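Local atomic coordinates of acyl-CoA N-acyltransferases (NAT) superfamily protein (Arabidopsis thaliana, PDB entry 6TH0), a protein that probably transfers the acetyl group of acetyl-CoA to the N-terminal methionine of transmembrane proteins and to lysine side chains of proteins. Residues A[65-70]-A[95-100]; A[134-139]-A[172-177]; A[7-12]-A[51-56]. One frame throughout, in Å; residues are numbered along the deposited sequence.

In the fold
The chain is the GNAT acetyltransferase part of a longer protein, and its core is a mixed sheet. From the N terminus, interaction 3 comes first. It pairs strand 6-10 with strand 45-52 and closes a loop that holds helices 16-26 and 33-41. Interaction 1 follows, joining strands 63-73 and 93-102 across a loop without helix, near the centre of the chain. Interaction 2 comes last. It joins strands 129-137 and 167-177 and encloses helix 141-149 and strand 153-164. The three loops run in series; none nests or crosses. Interactions 1 and 2 touch through Y96 and H135 and share acetyl-CoA. Interaction 3 lies about 27 Å, centre to centre, from interaction 2.

Interaction 1. Residues A[65-70]-A[95-100]; sequences GFVTAK and VYILTL. With ACO (acetyl coenzyme *a), chain C.
F66 and T99 cross at about a right angle. T99 meets the phenylalanine ring at its edge, with OG1 3.4 Å from CE1 of F66 and CB of T99 in the ring plane. With CG of F66 between its own backbone N and carbonyl carbon (chi1 60°), the ring starts out toward strand 93-102. T68 and T99 meet through their hydroxyls: OG1 of T68 and OG1 of T99 are 2.6 Å apart and hydrogen-bonded, with either as possible donor. OG1 of T99 has a second partner in NE2 of H23, so this buried pair is tied to helix 16-26. An alanine at F66 would probably open a gap beside T99 and leave L19, I22 and I26 without the ring they pack on.

On the face of V67, A69, I97 and L100, the side chains that meet between the strands are apolar. CG2 of V67 meets CG2 of I97 at 4.1 Å, and CD1 of L100 packs on CB of V67. Separately, CB of A69 lies 3.6 Å from CG1 of V95.

The strands are antiparallel, with a classic beta bulge at L98 and T99, both opposite T68. The O of T68 accepts from N of L98 at 2.8 Å and weakly from N of T99. Beyond the bulge, O of L100 receives N4P of acetyl-CoA at 2.9 Å in a nearly straight bond (171°).

Around the pair, strand 45-52 flanks strand 63-73 and strand 129-137 flanks strand 93-102. Helix 111-123 covers V67, V95 and I97, helix 141-149 covers I97 and L100, and helix 16-26 covers F66.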
loop_
_atom_site.group_PDB
_atom_site.type_symbol
_atom_site.label_atom_id
_atom_site.label_comp_id
_atom_site.label_asym_id
_atom_site.label_seq_id
_atom_site.Cartn_x
_atom_site.Cartn_y
_atom_site.Cartn_z
ATOM N N GLY A 65 -10.932 6.002 1.208
ATOM C CA GLY A 65 -9.944 4.954 1.369
ATOM C C GLY A 65 -8.823 5.230 0.395
ATOM O O GLY A 65 -8.995 5.971 -0.573
ATOM N N PHE A 66 -7.657 4.657 0.679
ATOM C CA PHE A 66 -6.500 4.927 -0.169
ATOM C C PHE A 66 -5.522 3.771 -0.044
ATOM O O PHE A 66 -5.506 3.059 0.963
ATOM C CB PHE A 66 -5.815 6.238 0.244
ATOM C CG PHE A 66 -5.328 6.222 1.637
ATOM C CD1 PHE A 66 -4.085 5.691 1.941
ATOM C CD2 PHE A 66 -6.148 6.647 2.678
ATOM C CE1 PHE A 66 -3.645 5.624 3.261
ATOM C CE2 PHE A 66 -5.713 6.587 3.982
ATOM C CZ PHE A 66 -4.462 6.096 4.280
ATOM N N VAL A 67 -4.712 3.575 -1.086
ATOM C CA VAL A 67 -3.515 2.747 -0.990
ATOM C C VAL A 67 -2.440 3.411 -1.843
ATOM O O VAL A 67 -2.753 3.956 -2.904
ATOM C CB VAL A 67 -3.766 1.303 -1.460
ATOM C CG1 VAL A 67 -4.159 1.286 -2.932
ATOM C CG2 VAL A 67 -2.541 0.431 -1.200
ATOM N N THR A 68 -1.222 3.521 -1.308
ATOM C CA THR A 68 -0.084 4.058 -2.052
ATOM C C THR A 68 1.028 3.014 -2.153
ATOM O O THR A 68 1.210 2.184 -1.250
ATOM C CB THR A 68 0.468 5.318 -1.406
ATOM O OG1 THR A 68 0.936 4.998 -0.091
ATOM C CG2 THR A 68 -0.622 6.387 -1.321
ATOM N N ALA A 69 1.759 3.035 -3.271
ATOM C CA ALA A 69 2.791 2.038 -3.515
ATOM C C ALA A 69 3.886 2.648 -4.387
ATOM O O ALA A 69 3.639 3.558 -5.180
ATOM C CB ALA A 69 2.226 0.777 -4.191
ATOM N N LYS A 70 5.086 2.093 -4.296
ATOM C CA LYS A 70 6.160 2.568 -5.154
ATOM C C LYS A 70 6.841 1.386 -5.804
ATOM O O LYS A 70 6.754 0.250 -5.334
ATOM C CB LYS A 70 7.201 3.411 -4.400
ATOM C CG LYS A 70 8.006 2.637 -3.365
ATOM C CD LYS A 70 9.163 3.490 -2.863
ATOM C CE LYS A 70 9.976 2.779 -1.788
ATOM N NZ LYS A 70 11.104 3.636 -1.323
ATOM N N VAL A 95 6.470 -4.198 -6.494
ATOM C CA VAL A 95 5.621 -3.123 -5.988
ATOM C C VAL A 95 5.643 -3.188 -4.469
ATOM O O VAL A 95 5.417 -4.258 -3.889
ATOM C CB VAL A 95 4.189 -3.234 -6.539
ATOM C CG1 VAL A 95 3.315 -2.116 -5.977
ATOM C CG2 VAL A 95 4.215 -3.176 -8.070
ATOM N N TYR A 96 5.947 -2.056 -3.829
ATOM C CA TYR A 96 6.010 -1.942 -2.373
ATOM C C TYR A 96 4.842 -1.093 -1.883
ATOM O O TYR A 96 4.792 0.108 -2.151
ATOM C CB TYR A 96 7.345 -1.314 -1.948
ATOM C CG TYR A 96 7.536 -1.189 -0.448
ATOM C CD1 TYR A 96 7.854 -2.302 0.330
ATOM C CD2 TYR A 96 7.417 0.048 0.186
ATOM C CE1 TYR A 96 8.030 -2.200 1.700
ATOM C CE2 TYR A 96 7.584 0.165 1.557
ATOM C CZ TYR A 96 7.891 -0.952 2.309
ATOM O OH TYR A 96 8.066 -0.819 3.670
ATOM N N ILE A 97 3.927 -1.697 -1.123
ATOM C CA ILE A 97 2.833 -0.903 -0.568
ATOM C C ILE A 97 3.376 -0.069 0.576
ATOM O O ILE A 97 4.023 -0.593 1.499
ATOM C CB ILE A 97 1.677 -1.799 -0.100
ATOM C CG1 ILE A 97 0.952 -2.410 -1.300
ATOM C CG2 ILE A 97 0.708 -0.971 0.802
ATOM C CD1 ILE A 97 0.045 -3.562 -0.935
ATOM N N LEU A 98 3.145 1.241 0.497
ATOM C CA LEU A 98 3.594 2.210 1.483
ATOM C C LEU A 98 2.509 2.440 2.538
ATOM O O LEU A 98 2.744 2.255 3.734
ATOM C CB LEU A 98 3.912 3.537 0.808
ATOM C CG LEU A 98 5.081 3.526 -0.202
ATOM C CD1 LEU A 98 4.920 4.664 -1.175
ATOM C CD2 LEU A 98 6.362 3.708 0.578
ATOM N N THR A 99 1.326 2.856 2.101
ATOM C CA THR A 99 0.258 3.159 3.048
ATOM C C THR A 99 -1.057 2.571 2.560
ATOM O O THR A 99 -1.260 2.317 1.373
ATOM C CB THR A 99 0.099 4.665 3.264
ATOM O OG1 THR A 99 -0.463 5.272 2.092
ATOM C CG2 THR A 99 1.432 5.329 3.604
ATOM N N LEU A 100 -1.962 2.353 3.516
ATOM C CA LEU A 100 -3.278 1.800 3.237
ATOM C C LEU A 100 -4.170 2.248 4.380
ATOM O O LEU A 100 -3.729 2.184 5.525
ATOM C CB LEU A 100 -3.232 0.272 3.158
ATOM C CG LEU A 100 -4.548 -0.481 3.211
ATOM C CD1 LEU A 100 -5.274 -0.350 1.881
ATOM C CD2 LEU A 100 -4.307 -1.945 3.553
HETATM N N1A ACO C . -19.486 -8.051 6.454
HETATM C C2A ACO C . -18.817 -8.182 7.650
HETATM N N3A ACO C . -17.503 -8.161 7.934
HETATM C C4A ACO C . -16.733 -7.971 6.793
HETATM C C5A ACO C . -17.280 -7.818 5.479
HETATM C C6A ACO C . -18.683 -7.867 5.359
HETATM N N6A ACO C . -19.266 -7.724 4.127
HETATM N N7A ACO C . -16.270 -7.639 4.526
HETATM C C8A ACO C . -15.132 -7.684 5.251
HETATM N N9A ACO C . -15.356 -7.885 6.613
HETATM C C1B ACO C . -14.361 -7.997 7.680
HETATM C C2B ACO C . -13.041 -8.789 7.254
HETATM O O2B ACO C . -13.258 -10.134 7.342
HETATM C C3B ACO C . -12.192 -8.240 8.496
HETATM O O3B ACO C . -12.683 -8.898 9.558
HETATM P P3B ACO C . -11.422 -9.194 10.864
HETATM O O7A ACO C . -11.354 -7.766 11.335
HETATM O O8A ACO C . -12.094 -10.195 11.789
HETATM O O9A ACO C . -10.263 -9.653 10.011
HETATM C C4B ACO C . -12.576 -6.721 8.510
HETATM O O4B ACO C . -13.973 -6.649 8.074
HETATM C C5B ACO C . -11.631 -5.879 7.632
HETATM O O5B ACO C . -11.556 -6.379 6.333
HETATM P P1A ACO C . -11.723 -5.125 5.275
HETATM O O1A ACO C . -13.059 -4.503 5.450
HETATM O O2A ACO C . -11.259 -5.617 3.933
HETATM O O3A ACO C . -10.619 -3.894 5.642
HETATM P P2A ACO C . -11.248 -2.496 6.063
HETATM O O4A ACO C . -11.783 -1.738 4.904
HETATM O O5A ACO C . -12.013 -2.525 7.360
HETATM O O6A ACO C . -9.849 -1.546 6.459
HETATM C CBP ACO C . -7.691 -1.355 7.507
HETATM C CCP ACO C . -8.861 -2.326 7.040
HETATM C CDP ACO C . -7.052 -0.790 6.261
HETATM C CEP ACO C . -6.662 -2.124 8.339
HETATM C CAP ACO C . -8.392 -0.252 8.344
HETATM O OAP ACO C . -8.808 -0.756 9.611
HETATM C C9P ACO C . -7.526 0.972 8.628
HETATM O O9P ACO C . -7.586 1.946 7.910
HETATM N N8P ACO C . -6.736 0.974 9.759
HETATM C C7P ACO C . -5.864 2.143 10.109
HETATM C C6P ACO C . -4.767 2.309 9.098
HETATM C C5P ACO C . -3.911 1.095 9.182
HETATM O O5P ACO C . -3.647 0.494 10.212
HETATM N N4P ACO C . -3.398 0.634 7.986
HETATM C C3P ACO C . -2.576 -0.572 8.080
HETATM C C2P ACO C . -1.557 -0.565 6.999
HETATM S S1P ACO C . -0.528 -2.102 7.187
HETATM C C ACO C . 0.697 -1.396 8.288
HETATM O O ACO C . 0.750 -1.661 9.464
HETATM C CH3 ACO C . 1.605 -0.433 7.720
#

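Interaction 2. Residues A[134-139]-A[172-177]; sequences LHVIAH and YLFVYF. With ACO (acetyl coenzyme *a), chain C.
Beside the acetyl end of acetyl-CoA, strand 129-137 pairs antiparallel with strand 167-177, and V136 and Y172 form the hydrogen-bonded pair nearest the ligand. N of Y172 reaches O of V136 at 2.7 Å, and N of V136 returns a bond to O of Y172. A second such pair joins L134 and F174. Between them, H135 and L173 are a non-hydrogen-bonded pair.

V136 works in two directions. CG2 of V136 touches CD2 of F174 at 3.6 Å. CG1 of V136, anti to the backbone N (chi1 180°), lies instead 3.5 Å from the acetyl O of the ligand. L134 sends CD2 to within 3.8 Å of CB of F174. CD1 of L173 lies over one face of the H135 imidazole, 4.0 Å from NE2 of H135. Both imidazole nitrogens have partners: ND1 meets OH of Y96 and NE2 meets E78. These bonds probably fix the rotation of the ring.

Past the strand, A138 makes a CH-pi contact. Its CB sits over one face of the Y172 ring, offset toward the rim, 4.2 Å from the centroid.

N of I137 donates to the acetyl O of the ligand at 3.0 Å. Strand 167-177 flanks strand 129-137 on the side away from strand 93-102. The acetyl end lies where the parallel strands 93-102 and 129-137 splay apart, the hallmark of the GNAT fold.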
loop_
_atom_site.group_PDB
_atom_site.type_symbol
_atom_site.label_atom_id
_atom_site.label_comp_id
_atom_site.label_asym_id
_atom_site.label_seq_id
_atom_site.Cartn_x
_atom_site.Cartn_y
_atom_site.Cartn_z
ATOM N N LEU A 134 5.480 -5.452 1.521
ATOM C CA LEU A 134 5.190 -4.347 2.419
ATOM C C LEU A 134 5.606 -4.756 3.823
ATOM O O LEU A 134 5.949 -5.914 4.083
ATOM C CB LEU A 134 3.704 -3.981 2.374
ATOM C CG LEU A 134 2.825 -5.091 2.969
ATOM C CD1 LEU A 134 1.600 -4.457 3.558
ATOM C CD2 LEU A 134 2.434 -6.182 1.953
ATOM N N HIS A 135 5.534 -3.797 4.732
ATOM C CA HIS A 135 5.764 -4.030 6.144
ATOM C C HIS A 135 4.515 -3.629 6.908
ATOM O O HIS A 135 3.885 -2.615 6.598
ATOM C CB HIS A 135 6.982 -3.251 6.657
ATOM C CG HIS A 135 8.278 -3.689 6.051
ATOM N ND1 HIS A 135 8.779 -3.152 4.886
ATOM C CD2 HIS A 135 9.185 -4.602 6.466
ATOM C CE1 HIS A 135 9.939 -3.721 4.606
ATOM N NE2 HIS A 135 10.208 -4.605 5.550
ATOM N N VAL A 136 4.151 -4.453 7.883
ATOM C CA VAL A 136 3.007 -4.221 8.746
ATOM C C VAL A 136 3.518 -4.030 10.165
ATOM O O VAL A 136 4.393 -4.773 10.625
ATOM C CB VAL A 136 2.027 -5.414 8.668
ATOM C CG1 VAL A 136 0.836 -5.204 9.564
ATOM C CG2 VAL A 136 1.610 -5.665 7.216
ATOM N N ILE A 137 2.965 -3.043 10.875
ATOM C CA ILE A 137 3.304 -2.919 12.281
ATOM C C ILE A 137 2.916 -4.219 12.967
ATOM O O ILE A 137 1.806 -4.724 12.770
ATOM C CB ILE A 137 2.564 -1.728 12.900
ATOM C CG1 ILE A 137 3.089 -0.419 12.310
ATOM C CG2 ILE A 137 2.695 -1.763 14.407
ATOM C CD1 ILE A 137 2.284 0.806 12.750
ATOM N N ALA A 138 3.817 -4.748 13.801
ATOM C CA ALA A 138 3.691 -6.136 14.250
ATOM C C ALA A 138 2.530 -6.358 15.213
ATOM O O ALA A 138 2.068 -7.497 15.352
ATOM C CB ALA A 138 4.989 -6.607 14.900
ATOM N N HIS A 139 2.050 -5.323 15.894
ATOM C CA HIS A 139 0.940 -5.506 16.820
ATOM C C HIS A 139 -0.396 -5.162 16.177
ATOM O O HIS A 139 -1.418 -5.136 16.867
ATOM C CB HIS A 139 1.150 -4.668 18.082
ATOM C CG HIS A 139 1.213 -3.198 17.824
ATOM N ND1 HIS A 139 0.108 -2.466 17.447
ATOM C CD2 HIS A 139 2.245 -2.323 17.872
ATOM C CE1 HIS A 139 0.454 -1.201 17.282
ATOM N NE2 HIS A 139 1.745 -1.088 17.538
ATOM N N TYR A 172 6.348 -6.689 10.545
ATOM C CA TYR A 172 6.407 -7.939 9.798
ATOM C C TYR A 172 6.551 -7.634 8.317
ATOM O O TYR A 172 5.838 -6.780 7.782
ATOM C CB TYR A 172 5.159 -8.802 9.996
ATOM C CG TYR A 172 5.034 -9.437 11.342
ATOM C CD1 TYR A 172 6.019 -10.280 11.828
ATOM C CD2 TYR A 172 3.890 -9.252 12.111
ATOM C CE1 TYR A 172 5.888 -10.905 13.057
ATOM C CE2 TYR A 172 3.744 -9.888 13.337
ATOM C CZ TYR A 172 4.748 -10.686 13.808
ATOM O OH TYR A 172 4.617 -11.289 15.026
ATOM N N LEU A 173 7.468 -8.338 7.659
ATOM C CA LEU A 173 7.574 -8.296 6.203
ATOM C C LEU A 173 6.552 -9.251 5.588
ATOM O O LEU A 173 6.488 -10.416 5.979
ATOM C CB LEU A 173 8.977 -8.711 5.774
ATOM C CG LEU A 173 9.152 -9.040 4.282
ATOM C CD1 LEU A 173 9.002 -7.768 3.461
ATOM C CD2 LEU A 173 10.490 -9.739 3.995
ATOM N N PHE A 174 5.724 -8.756 4.659
ATOM C CA PHE A 174 4.746 -9.590 3.956
ATOM C C PHE A 174 5.045 -9.536 2.471
ATOM O O PHE A 174 5.357 -8.476 1.950
ATOM C CB PHE A 174 3.287 -9.143 4.167
ATOM C CG PHE A 174 2.635 -9.691 5.401
ATOM C CD1 PHE A 174 1.878 -10.848 5.341
ATOM C CD2 PHE A 174 2.733 -9.014 6.613
ATOM C CE1 PHE A 174 1.247 -11.347 6.494
ATOM C CE2 PHE A 174 2.116 -9.496 7.744
ATOM C CZ PHE A 174 1.372 -10.653 7.687
ATOM N N VAL A 175 4.976 -10.685 1.784
ATOM C CA VAL A 175 5.273 -10.740 0.355
ATOM C C VAL A 175 4.187 -11.527 -0.363
ATOM O O VAL A 175 3.612 -12.471 0.192
ATOM C CB VAL A 175 6.663 -11.351 0.056
ATOM C CG1 VAL A 175 7.750 -10.591 0.788
ATOM C CG2 VAL A 175 6.690 -12.827 0.419
ATOM N N TYR A 176 3.831 -11.071 -1.562
ATOM C CA TYR A 176 3.022 -11.849 -2.497
ATOM C C TYR A 176 3.780 -11.944 -3.818
ATOM O O TYR A 176 3.835 -10.968 -4.576
ATOM C CB TYR A 176 1.649 -11.221 -2.724
ATOM C CG TYR A 176 0.756 -12.058 -3.610
ATOM C CD1 TYR A 176 0.052 -13.138 -3.094
ATOM C CD2 TYR A 176 0.620 -11.774 -4.952
ATOM C CE1 TYR A 176 -0.764 -13.913 -3.901
ATOM C CE2 TYR A 176 -0.193 -12.542 -5.768
ATOM C CZ TYR A 176 -0.881 -13.605 -5.238
ATOM O OH TYR A 176 -1.686 -14.367 -6.055
ATOM N N PHE A 177 4.307 -13.126 -4.125
ATOM C CA PHE A 177 5.020 -13.331 -5.383
ATOM C C PHE A 177 4.055 -13.838 -6.446
ATOM O O PHE A 177 3.251 -14.739 -6.190
ATOM C CB PHE A 177 6.194 -14.299 -5.222
ATOM C CG PHE A 177 7.378 -13.707 -4.514
ATOM C CD1 PHE A 177 8.244 -12.852 -5.198
ATOM C CD2 PHE A 177 7.669 -14.035 -3.202
ATOM C CE1 PHE A 177 9.348 -12.288 -4.571
ATOM C CE2 PHE A 177 8.775 -13.465 -2.555
ATOM C CZ PHE A 177 9.620 -12.587 -3.250
HETATM N N1A ACO C . -19.486 -8.051 6.454
HETATM C C2A ACO C . -18.817 -8.182 7.650
HETATM N N3A ACO C . -17.503 -8.161 7.934
HETATM C C4A ACO C . -16.733 -7.971 6.793
HETATM C C5A ACO C . -17.280 -7.818 5.479
HETATM C C6A ACO C . -18.683 -7.867 5.359
HETATM N N6A ACO C . -19.266 -7.724 4.127
HETATM N N7A ACO C . -16.270 -7.639 4.526
HETATM C C8A ACO C . -15.132 -7.684 5.251
HETATM N N9A ACO C . -15.356 -7.885 6.613
HETATM C C1B ACO C . -14.361 -7.997 7.680
HETATM C C2B ACO C . -13.041 -8.789 7.254
HETATM O O2B ACO C . -13.258 -10.134 7.342
HETATM C C3B ACO C . -12.192 -8.240 8.496
HETATM O O3B ACO C . -12.683 -8.898 9.558
HETATM P P3B ACO C . -11.422 -9.194 10.864
HETATM O O7A ACO C . -11.354 -7.766 11.335
HETATM O O8A ACO C . -12.094 -10.195 11.789
HETATM O O9A ACO C . -10.263 -9.653 10.011
HETATM C C4B ACO C . -12.576 -6.721 8.510
HETATM O O4B ACO C . -13.973 -6.649 8.074
HETATM C C5B ACO C . -11.631 -5.879 7.632
HETATM O O5B ACO C . -11.556 -6.379 6.333
HETATM P P1A ACO C . -11.723 -5.125 5.275
HETATM O O1A ACO C . -13.059 -4.503 5.450
HETATM O O2A ACO C . -11.259 -5.617 3.933
HETATM O O3A ACO C . -10.619 -3.894 5.642
HETATM P P2A ACO C . -11.248 -2.496 6.063
HETATM O O4A ACO C . -11.783 -1.738 4.904
HETATM O O5A ACO C . -12.013 -2.525 7.360
HETATM O O6A ACO C . -9.849 -1.546 6.459
HETATM C CBP ACO C . -7.691 -1.355 7.507
HETATM C CCP ACO C . -8.861 -2.326 7.040
HETATM C CDP ACO C . -7.052 -0.790 6.261
HETATM C CEP ACO C . -6.662 -2.124 8.339
HETATM C CAP ACO C . -8.392 -0.252 8.344
HETATM O OAP ACO C . -8.808 -0.756 9.611
HETATM C C9P ACO C . -7.526 0.972 8.628
HETATM O O9P ACO C . -7.586 1.946 7.910
HETATM N N8P ACO C . -6.736 0.974 9.759
HETATM C C7P ACO C . -5.864 2.143 10.109
HETATM C C6P ACO C . -4.767 2.309 9.098
HETATM C C5P ACO C . -3.911 1.095 9.182
HETATM O O5P ACO C . -3.647 0.494 10.212
HETATM N N4P ACO C . -3.398 0.634 7.986
HETATM C C3P ACO C . -2.576 -0.572 8.080
HETATM C C2P ACO C . -1.557 -0.565 6.999
HETATM S S1P ACO C . -0.528 -2.102 7.187
HETATM C C ACO C . 0.697 -1.396 8.288
HETATM O O ACO C . 0.750 -1.661 9.464
HETATM C CH3 ACO C . 1.605 -0.433 7.720
#

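Interaction 3. Residues A[7-12]-A[51-56]; sequences CFRPIN and VDRSRP
V51 lies against two guanidinium groups, those of R53 and R9. CG2 of V51 sits over the centre of one face of the R53 guanidinium, 4.1 Å above its plane. C7 approaches the same group obliquely, with CB 3.7 Å from NH1 of R53. CG1 of V51 is turned to R9, 3.9 Å from its NH2, and the two side chains cross at about a right angle. In the guanidinium plane of R9, NH1 donates to O of P10 at 3.1 Å.

The two positive groups are near each other, with NE of R9 4.7 Å from NH2 of R53. Acidic neighbours probably ease this: R53 pairs with E61 and R9 with D15. NH2 of R9 also bonds to O of E61.

The backbones of C7 and V51 form an antiparallel hydrogen-bonded pair. N of C7 meets O of V51 at 2.9 Å, and N of V51 meets O of C7 at 2.9 Å.

After V51 the chain makes a type I turn from D52 to R55. OD1 of D52 accepts from N of S54, an Asx turn. The arrangement is that of an outermost strand, 6-10, laid antiparallel along strand 45-52 at the N-terminal side of the GNAT sheet.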
loop_
_atom_site.group_PDB
_atom_site.type_symbol
_atom_site.label_atom_id
_atom_site.label_comp_id
_atom_site.label_asym_id
_atom_site.label_seq_id
_atom_site.Cartn_x
_atom_site.Cartn_y
_atom_site.Cartn_z
ATOM N N CYS A 7 -16.302 3.020 -5.568
ATOM C CA CYS A 7 -15.530 3.010 -6.804
ATOM C C CYS A 7 -14.062 3.313 -6.522
ATOM O O CYS A 7 -13.706 3.852 -5.470
ATOM C CB CYS A 7 -16.083 4.020 -7.819
ATOM S SG CYS A 7 -17.710 3.632 -8.479
ATOM N N PHE A 8 -13.205 2.966 -7.480
ATOM C CA PHE A 8 -11.770 3.151 -7.321
ATOM C C PHE A 8 -11.207 3.926 -8.503
ATOM O O PHE A 8 -11.584 3.685 -9.650
ATOM C CB PHE A 8 -11.081 1.797 -7.147
ATOM C CG PHE A 8 -11.668 0.976 -6.028
ATOM C CD1 PHE A 8 -11.296 1.201 -4.709
ATOM C CD2 PHE A 8 -12.618 0.005 -6.294
ATOM C CE1 PHE A 8 -11.849 0.465 -3.682
ATOM C CE2 PHE A 8 -13.176 -0.736 -5.265
ATOM C CZ PHE A 8 -12.789 -0.509 -3.963
ATOM N N ARG A 9 -10.345 4.893 -8.216
ATOM C CA ARG A 9 -9.729 5.697 -9.263
ATOM C C ARG A 9 -8.325 6.061 -8.824
ATOM O O ARG A 9 -7.997 5.968 -7.633
ATOM C CB ARG A 9 -10.544 6.963 -9.551
ATOM C CG ARG A 9 -10.775 7.833 -8.291
ATOM C CD ARG A 9 -11.098 9.272 -8.684
ATOM N NE ARG A 9 -11.447 10.104 -7.526
ATOM C CZ ARG A 9 -10.554 10.650 -6.705
ATOM N NH1 ARG A 9 -9.259 10.434 -6.897
ATOM N NH2 ARG A 9 -10.948 11.405 -5.687
ATOM N N PRO A 10 -7.463 6.464 -9.754
ATOM C CA PRO A 10 -6.133 6.926 -9.358
ATOM C C PRO A 10 -6.245 8.166 -8.486
ATOM O O PRO A 10 -7.154 8.985 -8.639
ATOM C CB PRO A 10 -5.445 7.233 -10.689
ATOM C CG PRO A 10 -6.222 6.436 -11.716
ATOM C CD PRO A 10 -7.636 6.440 -11.217
ATOM N N ILE A 11 -5.320 8.294 -7.542
ATOM C CA ILE A 11 -5.236 9.541 -6.795
ATOM C C ILE A 11 -4.696 10.641 -7.702
ATOM O O ILE A 11 -3.789 10.416 -8.520
ATOM C CB ILE A 11 -4.373 9.353 -5.539
ATOM C CG1 ILE A 11 -5.067 8.364 -4.607
ATOM C CG2 ILE A 11 -4.221 10.689 -4.798
ATOM C CD1 ILE A 11 -4.308 8.064 -3.337
ATOM N N ASN A 12 -5.277 11.827 -7.604
ATOM C CA ASN A 12 -4.862 12.967 -8.414
ATOM C C ASN A 12 -4.621 14.180 -7.532
ATOM O O ASN A 12 -4.916 14.165 -6.334
ATOM C CB ASN A 12 -5.902 13.283 -9.503
ATOM C CG ASN A 12 -7.271 13.591 -8.942
ATOM O OD1 ASN A 12 -7.472 14.624 -8.305
ATOM N ND2 ASN A 12 -8.224 12.695 -9.181
ATOM N N VAL A 51 -13.811 5.881 -3.383
ATOM C CA VAL A 51 -14.789 6.948 -3.211
ATOM C C VAL A 51 -16.192 6.360 -3.174
ATOM O O VAL A 51 -16.467 5.308 -3.760
ATOM C CB VAL A 51 -14.683 8.010 -4.332
ATOM C CG1 VAL A 51 -13.272 8.589 -4.387
ATOM C CG2 VAL A 51 -15.077 7.409 -5.685
ATOM N N ASP A 52 -17.074 7.029 -2.437
ATOM C CA ASP A 52 -18.506 6.744 -2.436
ATOM C C ASP A 52 -19.178 7.960 -3.069
ATOM O O ASP A 52 -19.493 8.933 -2.383
ATOM C CB ASP A 52 -19.015 6.477 -1.024
ATOM C CG ASP A 52 -20.507 6.201 -0.972
ATOM O OD1 ASP A 52 -21.180 6.206 -2.024
ATOM O OD2 ASP A 52 -21.011 5.989 0.147
ATOM N N ARG A 53 -19.409 7.903 -4.384
ATOM C CA ARG A 53 -20.012 9.052 -5.049
ATOM C C ARG A 53 -21.465 9.237 -4.651
ATOM O O ARG A 53 -22.079 10.245 -5.024
ATOM C CB ARG A 53 -19.872 8.934 -6.569
ATOM C CG ARG A 53 -18.441 9.163 -7.045
ATOM C CD ARG A 53 -18.339 9.355 -8.552
ATOM N NE ARG A 53 -16.944 9.336 -8.986
ATOM C CZ ARG A 53 -16.338 8.264 -9.489
ATOM N NH1 ARG A 53 -17.013 7.130 -9.632
ATOM N NH2 ARG A 53 -15.062 8.323 -9.854
ATOM N N SER A 54 -22.018 8.284 -3.908
ATOM C CA SER A 54 -23.356 8.360 -3.348
ATOM C C SER A 54 -23.411 9.173 -2.060
ATOM O O SER A 54 -24.491 9.293 -1.473
ATOM C CB SER A 54 -23.885 6.948 -3.090
ATOM O OG SER A 54 -24.932 6.963 -2.139
ATOM N N ARG A 55 -22.285 9.726 -1.601
ATOM C CA ARG A 55 -22.282 10.435 -0.329
ATOM C C ARG A 55 -23.064 11.742 -0.440
ATOM O O ARG A 55 -22.951 12.457 -1.443
ATOM C CB ARG A 55 -20.857 10.743 0.117
ATOM C CG ARG A 55 -20.045 9.542 0.554
ATOM C CD ARG A 55 -18.630 9.982 0.879
ATOM N NE ARG A 55 -18.577 10.751 2.119
ATOM C CZ ARG A 55 -17.531 11.473 2.508
ATOM N NH1 ARG A 55 -16.444 11.529 1.752
ATOM N NH2 ARG A 55 -17.569 12.135 3.654
ATOM N N PRO A 56 -23.855 12.082 0.572
ATOM C CA PRO A 56 -24.584 13.352 0.559
ATOM C C PRO A 56 -23.712 14.544 0.931
ATOM O O PRO A 56 -22.610 14.416 1.469
ATOM C CB PRO A 56 -25.678 13.136 1.611
ATOM C CG PRO A 56 -25.070 12.159 2.565
ATOM C CD PRO A 56 -24.204 11.248 1.737
#